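Local coordinates for ribokinase (Thermotoga maritima, PDB 1VM7), which catalyses the magnesium- and ATP-dependent phosphorylation of D-ribose at O-5, giving D-ribose 5-phosphate, as a homodimer of the PfkB carbohydrate kinase family, at the interface of chains A and B. Sequence-based numbering; all coordinates share one arbitrary frame. Chains: chain A/B, ribokinase.

Contact 1: the interface of chains A and B. Residues chain A 35-37, 109, 117, 119; chain B 35, 37, 109, 117, 119.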
# COMPACT_ATOMS: atom_id res chain seq x y z
N THR A 35 -9.78 9.68 -1.15
CA THR A 35 -9.44 10.21 0.15
C THR A 35 -8.93 11.65 0.03
O THR A 35 -8.04 11.96 -0.77
CB THR A 35 -8.43 9.33 0.90
OG1 THR A 35 -8.80 7.95 0.76
CG2 THR A 35 -8.37 9.69 2.41
N LYS A 36 -9.53 12.55 0.80
CA LYS A 36 -9.17 13.93 0.79
C LYS A 36 -7.94 14.18 1.70
O LYS A 36 -7.69 13.41 2.61
CB LYS A 36 -10.36 14.75 1.31
CG LYS A 36 -11.66 14.58 0.51
CD LYS A 36 -12.79 15.39 1.11
CE LYS A 36 -13.32 14.71 2.38
NZ LYS A 36 -13.79 13.27 2.21
N PRO A 37 -7.17 15.26 1.44
CA PRO A 37 -6.14 15.63 2.41
C PRO A 37 -6.70 15.75 3.83
O PRO A 37 -7.77 16.33 4.04
CB PRO A 37 -5.67 16.99 1.89
CG PRO A 37 -5.89 16.84 0.35
CD PRO A 37 -7.21 16.17 0.29
N GLU A 109 -5.44 3.63 -5.67
CA GLU A 109 -6.70 3.97 -4.98
C GLU A 109 -7.77 4.10 -6.02
O GLU A 109 -7.62 4.90 -6.91
CB GLU A 109 -6.54 5.26 -4.17
CG GLU A 109 -7.78 5.72 -3.42
CD GLU A 109 -7.54 6.96 -2.52
OE1 GLU A 109 -6.40 7.49 -2.46
OE2 GLU A 109 -8.51 7.38 -1.87
N ARG A 117 -6.12 6.55 -8.90
CA ARG A 117 -4.83 7.25 -8.91
C ARG A 117 -3.83 6.35 -8.23
O ARG A 117 -4.22 5.43 -7.52
CB ARG A 117 -4.90 8.60 -8.17
CG ARG A 117 -5.28 8.45 -6.71
CD ARG A 117 -5.37 9.77 -6.04
NE ARG A 117 -5.87 9.64 -4.69
CZ ARG A 117 -6.60 10.57 -4.09
NH1 ARG A 117 -6.93 11.70 -4.73
NH2 ARG A 117 -7.06 10.36 -2.86
N ILE A 119 0.24 5.76 -6.56
CA ILE A 119 1.57 6.06 -6.06
C ILE A 119 2.47 4.86 -6.34
O ILE A 119 2.14 3.74 -5.93
CB ILE A 119 1.56 6.33 -4.57
CG1 ILE A 119 0.80 7.64 -4.26
CG2 ILE A 119 2.99 6.46 -4.08
CD1 ILE A 119 0.32 7.72 -2.81
N THR B 35 -1.47 13.16 -4.41
CA THR B 35 -1.78 12.57 -5.70
C THR B 35 -3.22 12.93 -6.11
O THR B 35 -4.17 12.82 -5.32
CB THR B 35 -1.55 11.03 -5.67
OG1 THR B 35 -0.27 10.74 -5.09
CG2 THR B 35 -1.58 10.46 -7.09
N PRO B 37 -6.71 12.68 -8.60
CA PRO B 37 -7.41 11.62 -9.35
C PRO B 37 -6.89 11.52 -10.78
O PRO B 37 -6.74 12.52 -11.43
CB PRO B 37 -8.87 12.09 -9.32
CG PRO B 37 -8.96 12.84 -8.02
CD PRO B 37 -7.66 13.62 -7.97
N GLU B 109 -0.32 8.82 3.01
CA GLU B 109 0.29 9.64 2.00
C GLU B 109 0.60 10.97 2.66
O GLU B 109 -0.29 11.60 3.21
CB GLU B 109 -0.66 9.81 0.80
CG GLU B 109 -0.04 10.58 -0.35
CD GLU B 109 -0.98 10.72 -1.57
OE1 GLU B 109 -2.13 10.23 -1.54
OE2 GLU B 109 -0.56 11.35 -2.54
N ARG B 117 -2.94 12.16 4.50
CA ARG B 117 -4.22 11.48 4.53
C ARG B 117 -3.92 10.00 4.61
O ARG B 117 -2.76 9.55 4.38
CB ARG B 117 -5.07 11.81 3.32
CG ARG B 117 -4.50 11.35 2.03
CD ARG B 117 -5.31 11.85 0.87
NE ARG B 117 -4.55 11.60 -0.34
CZ ARG B 117 -4.72 12.23 -1.49
NH1 ARG B 117 -5.63 13.19 -1.62
NH2 ARG B 117 -3.94 11.90 -2.52
N ILE B 119 -5.56 5.86 4.22
CA ILE B 119 -6.46 4.78 3.92
C ILE B 119 -6.13 3.68 4.91
O ILE B 119 -4.96 3.26 5.04
CB ILE B 119 -6.33 4.21 2.50
CG1 ILE B 119 -6.62 5.27 1.47
CG2 ILE B 119 -7.31 3.02 2.29
CD1 ILE B 119 -6.34 4.85 0.08
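The carboxylate of B:Glu109 is gripped at both oxygens by its own chain while A:Ile119 of the partner covers one face: CD1 of A:Ile119 lies 3.5 Å from CD of B:Glu109 and nearly as close to both oxygens, so the methyl sits over the plane. OE1 of B:Glu109 accepts side-on from B:Arg117, NH2 of the guanidinium at 2.6 Å and NE at 3.0 Å. Both nitrogens come from the same face of the carboxylate, well above its plane, although OE1 lies at the edge of the guanidinium plane. OE2 is shared by the backbone N and the hydroxyl OG1 of B:Thr35, which reach it from opposite faces. These four bonds should fix the rotation of the carboxylate.

The NH2 of B:Arg117 also donates to the backbone O of B:Thr35 at 3.0 Å, meeting that oxygen on a lone pair in the carbonyl plane. Held in this way, the guanidinium of B:Arg117 stacks on that of A:Arg117, the planes 18° apart, with CZ of B:Arg117 3.6 Å from CZ of A:Arg117; each NH2 lies over the centre of the opposite group. The arginines meet tip to tip. In B:Arg117, CG stands between the backbone N and the carbonyl carbon (chi1 64°), and the chain then runs extended to NE, which carries the flat group to the partner arginine. NH1 of B:Arg117 comes within 2.8 Å of the backbone O of A:Thr35, but its N-H points elsewhere and the approach is not a hydrogen bond. Stacked like charges would probably repel, and the salt bridge of each arginine to the glutamate of its own chain is likely to offset this.

The twin set, with chains exchanged, has the same pattern. This is the core of the homodimer interface on the two-fold, made by the beta-sheet lid typical of ribokinases: in each subunit strands 105-110 and 116-121 supply the glutamate, arginine and isoleucine, beside the loop after strand 24-30 that carries the threonine.

Contact 2: the interface of chains A and B. Residues chain A 29, 31, 35, 41-43; chain B 107, 119-122.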
# COMPACT_ATOMS: atom_id res chain seq x y z
N LEU A 29 -6.56 -0.49 -3.59
CA LEU A 29 -7.37 -0.13 -2.45
C LEU A 29 -8.69 0.46 -2.98
O LEU A 29 -8.71 1.54 -3.54
CB LEU A 29 -6.64 0.85 -1.55
CG LEU A 29 -5.28 0.32 -1.11
CD1 LEU A 29 -4.37 1.44 -0.76
CD2 LEU A 29 -5.47 -0.68 0.02
N VAL A 31 -12.08 2.21 -2.47
CA VAL A 31 -12.66 3.19 -1.55
C VAL A 31 -13.95 3.77 -2.11
O VAL A 31 -14.22 3.69 -3.30
CB VAL A 31 -11.69 4.36 -1.21
CG1 VAL A 31 -10.52 3.87 -0.41
CG2 VAL A 31 -11.21 5.08 -2.47
N THR A 35 -9.78 9.68 -1.15
CA THR A 35 -9.44 10.21 0.15
C THR A 35 -8.93 11.65 0.03
O THR A 35 -8.04 11.96 -0.77
CB THR A 35 -8.43 9.33 0.90
OG1 THR A 35 -8.80 7.95 0.76
CG2 THR A 35 -8.37 9.69 2.41
N GLN A 41 -9.74 7.27 5.73
CA GLN A 41 -10.85 6.54 5.13
C GLN A 41 -10.55 5.05 5.17
O GLN A 41 -9.44 4.64 4.88
CB GLN A 41 -11.05 6.96 3.67
CG GLN A 41 -12.30 6.32 3.03
CD GLN A 41 -12.58 6.75 1.60
OE1 GLN A 41 -13.69 6.53 1.10
NE2 GLN A 41 -11.59 7.34 0.94
N LYS A 42 -11.56 4.24 5.48
CA LYS A 42 -11.43 2.78 5.46
C LYS A 42 -11.44 2.27 4.03
O LYS A 42 -12.32 2.67 3.25
CB LYS A 42 -12.62 2.11 6.16
CG LYS A 42 -12.57 1.97 7.67
CD LYS A 42 -13.70 1.01 8.17
N ALA A 43 -10.52 1.36 3.68
CA ALA A 43 -10.61 0.66 2.38
C ALA A 43 -11.76 -0.33 2.43
O ALA A 43 -11.92 -1.09 3.39
CB ALA A 43 -9.30 -0.08 2.04
N PHE B 107 -2.31 3.19 5.08
CA PHE B 107 -1.56 3.76 3.97
C PHE B 107 -1.61 5.27 4.08
O PHE B 107 -2.66 5.86 3.92
CB PHE B 107 -2.12 3.33 2.63
CG PHE B 107 -2.16 1.84 2.45
CD1 PHE B 107 -3.26 1.13 2.84
CD2 PHE B 107 -1.08 1.17 1.89
CE1 PHE B 107 -3.32 -0.24 2.65
CE2 PHE B 107 -1.13 -0.21 1.70
CZ PHE B 107 -2.24 -0.91 2.08
N ILE B 119 -5.56 5.86 4.22
CA ILE B 119 -6.46 4.78 3.92
C ILE B 119 -6.13 3.68 4.91
O ILE B 119 -4.96 3.26 5.04
CB ILE B 119 -6.33 4.21 2.50
CG1 ILE B 119 -6.62 5.27 1.47
CG2 ILE B 119 -7.31 3.02 2.29
CD1 ILE B 119 -6.34 4.85 0.08
N ILE B 120 -7.17 3.20 5.59
CA ILE B 120 -7.00 2.15 6.57
C ILE B 120 -7.60 0.87 6.07
O ILE B 120 -8.74 0.84 5.65
CB ILE B 120 -7.63 2.50 7.91
CG1 ILE B 120 -6.69 3.47 8.62
CG2 ILE B 120 -7.76 1.24 8.80
CD1 ILE B 120 -7.26 4.06 9.81
N PHE B 121 -6.81 -0.19 6.10
CA PHE B 121 -7.31 -1.52 5.78
C PHE B 121 -7.31 -2.33 7.05
O PHE B 121 -6.25 -2.62 7.56
CB PHE B 121 -6.42 -2.21 4.74
CG PHE B 121 -6.86 -3.62 4.43
CD1 PHE B 121 -8.06 -3.86 3.82
CD2 PHE B 121 -6.07 -4.71 4.77
CE1 PHE B 121 -8.47 -5.17 3.56
CE2 PHE B 121 -6.49 -6.00 4.48
CZ PHE B 121 -7.68 -6.23 3.89
N PRO B 122 -8.49 -2.69 7.55
CA PRO B 122 -8.61 -3.38 8.83
C PRO B 122 -7.78 -4.66 8.87
O PRO B 122 -7.03 -4.90 9.85
CB PRO B 122 -10.10 -3.75 8.90
CG PRO B 122 -10.76 -2.86 8.03
CD PRO B 122 -9.81 -2.50 6.93
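One face of the B:Phe107 ring receives A:Leu29, whose CD1 methyl stands 3.8 Å from the ring centroid in a CH-pi contact, displaced toward the rim. The second methyl of A:Leu29, CD2, touches the same ring farther out, 3.4 Å from CE1 of B:Phe107. The two side chains thus meet tip to tip, with both leucine branches spread along the aromatic group. In B:Phe107, CG is anti to the carbonyl carbon (chi1 -57°) and chi2 is 90°, which turns the face rather than the rim toward A:Leu29. An alanine in place of B:Phe107 would probably leave both methyls of A:Leu29 without their aromatic partner and open a gap beside them at the subunit boundary.

The other flat group is the side-chain amide of A:Gln41. Its NE2 donates at 2.9 Å to the hydroxyl OG1 of A:Thr35, which lies close to the amide plane, although the bond is bent to 135° at the hydrogen. This second-shell bond helps to position a threonine that borders B:Ile119.

B:Ile119 touches chain A through separate branches. CG2 of B:Ile119, anti to its backbone N, packs 3.7 Å from CB of A:Ala43, whereas CD1 extends toward A:Leu29 and lies 4.0 Å from that residue's CD1.

Beside this apolar core the backbones pair across the subunits. The N of B:Ile120 donates to the O of A:Gln41 at 2.8 Å, and the N of A:Ala43 donates to the O of B:Ile120 at 2.7 Å. With A:Gln41 bridged to B:Ile119 and A:Lys42 to B:Ile120, strand 40-42 of chain A runs parallel to strand 116-121 of chain B. The site therefore joins beta structure of the two subunits into a continuous pairing, with leucine, isoleucine and phenylalanine packed along one side, and supports the homodimer.

The C-alpha centres of contact 1 and contact 2 lie about 10 Å apart, and the two patches share A:Thr35 and B:Ile119. Both also draw on strands 105-110 and 116-121 of chain B, so the charged centre of the interface and its strand-paired flank are built on one framework. Two-fold symmetry repeats contact 2 with the chains exchanged, placing a flank of this kind for each subunit. The centres are about 24 Å and 26 Å from A:Asp258, the predicted proton acceptor, which suggests a role mainly in dimer assembly; any effect on catalysis would probably act through the position of the lid.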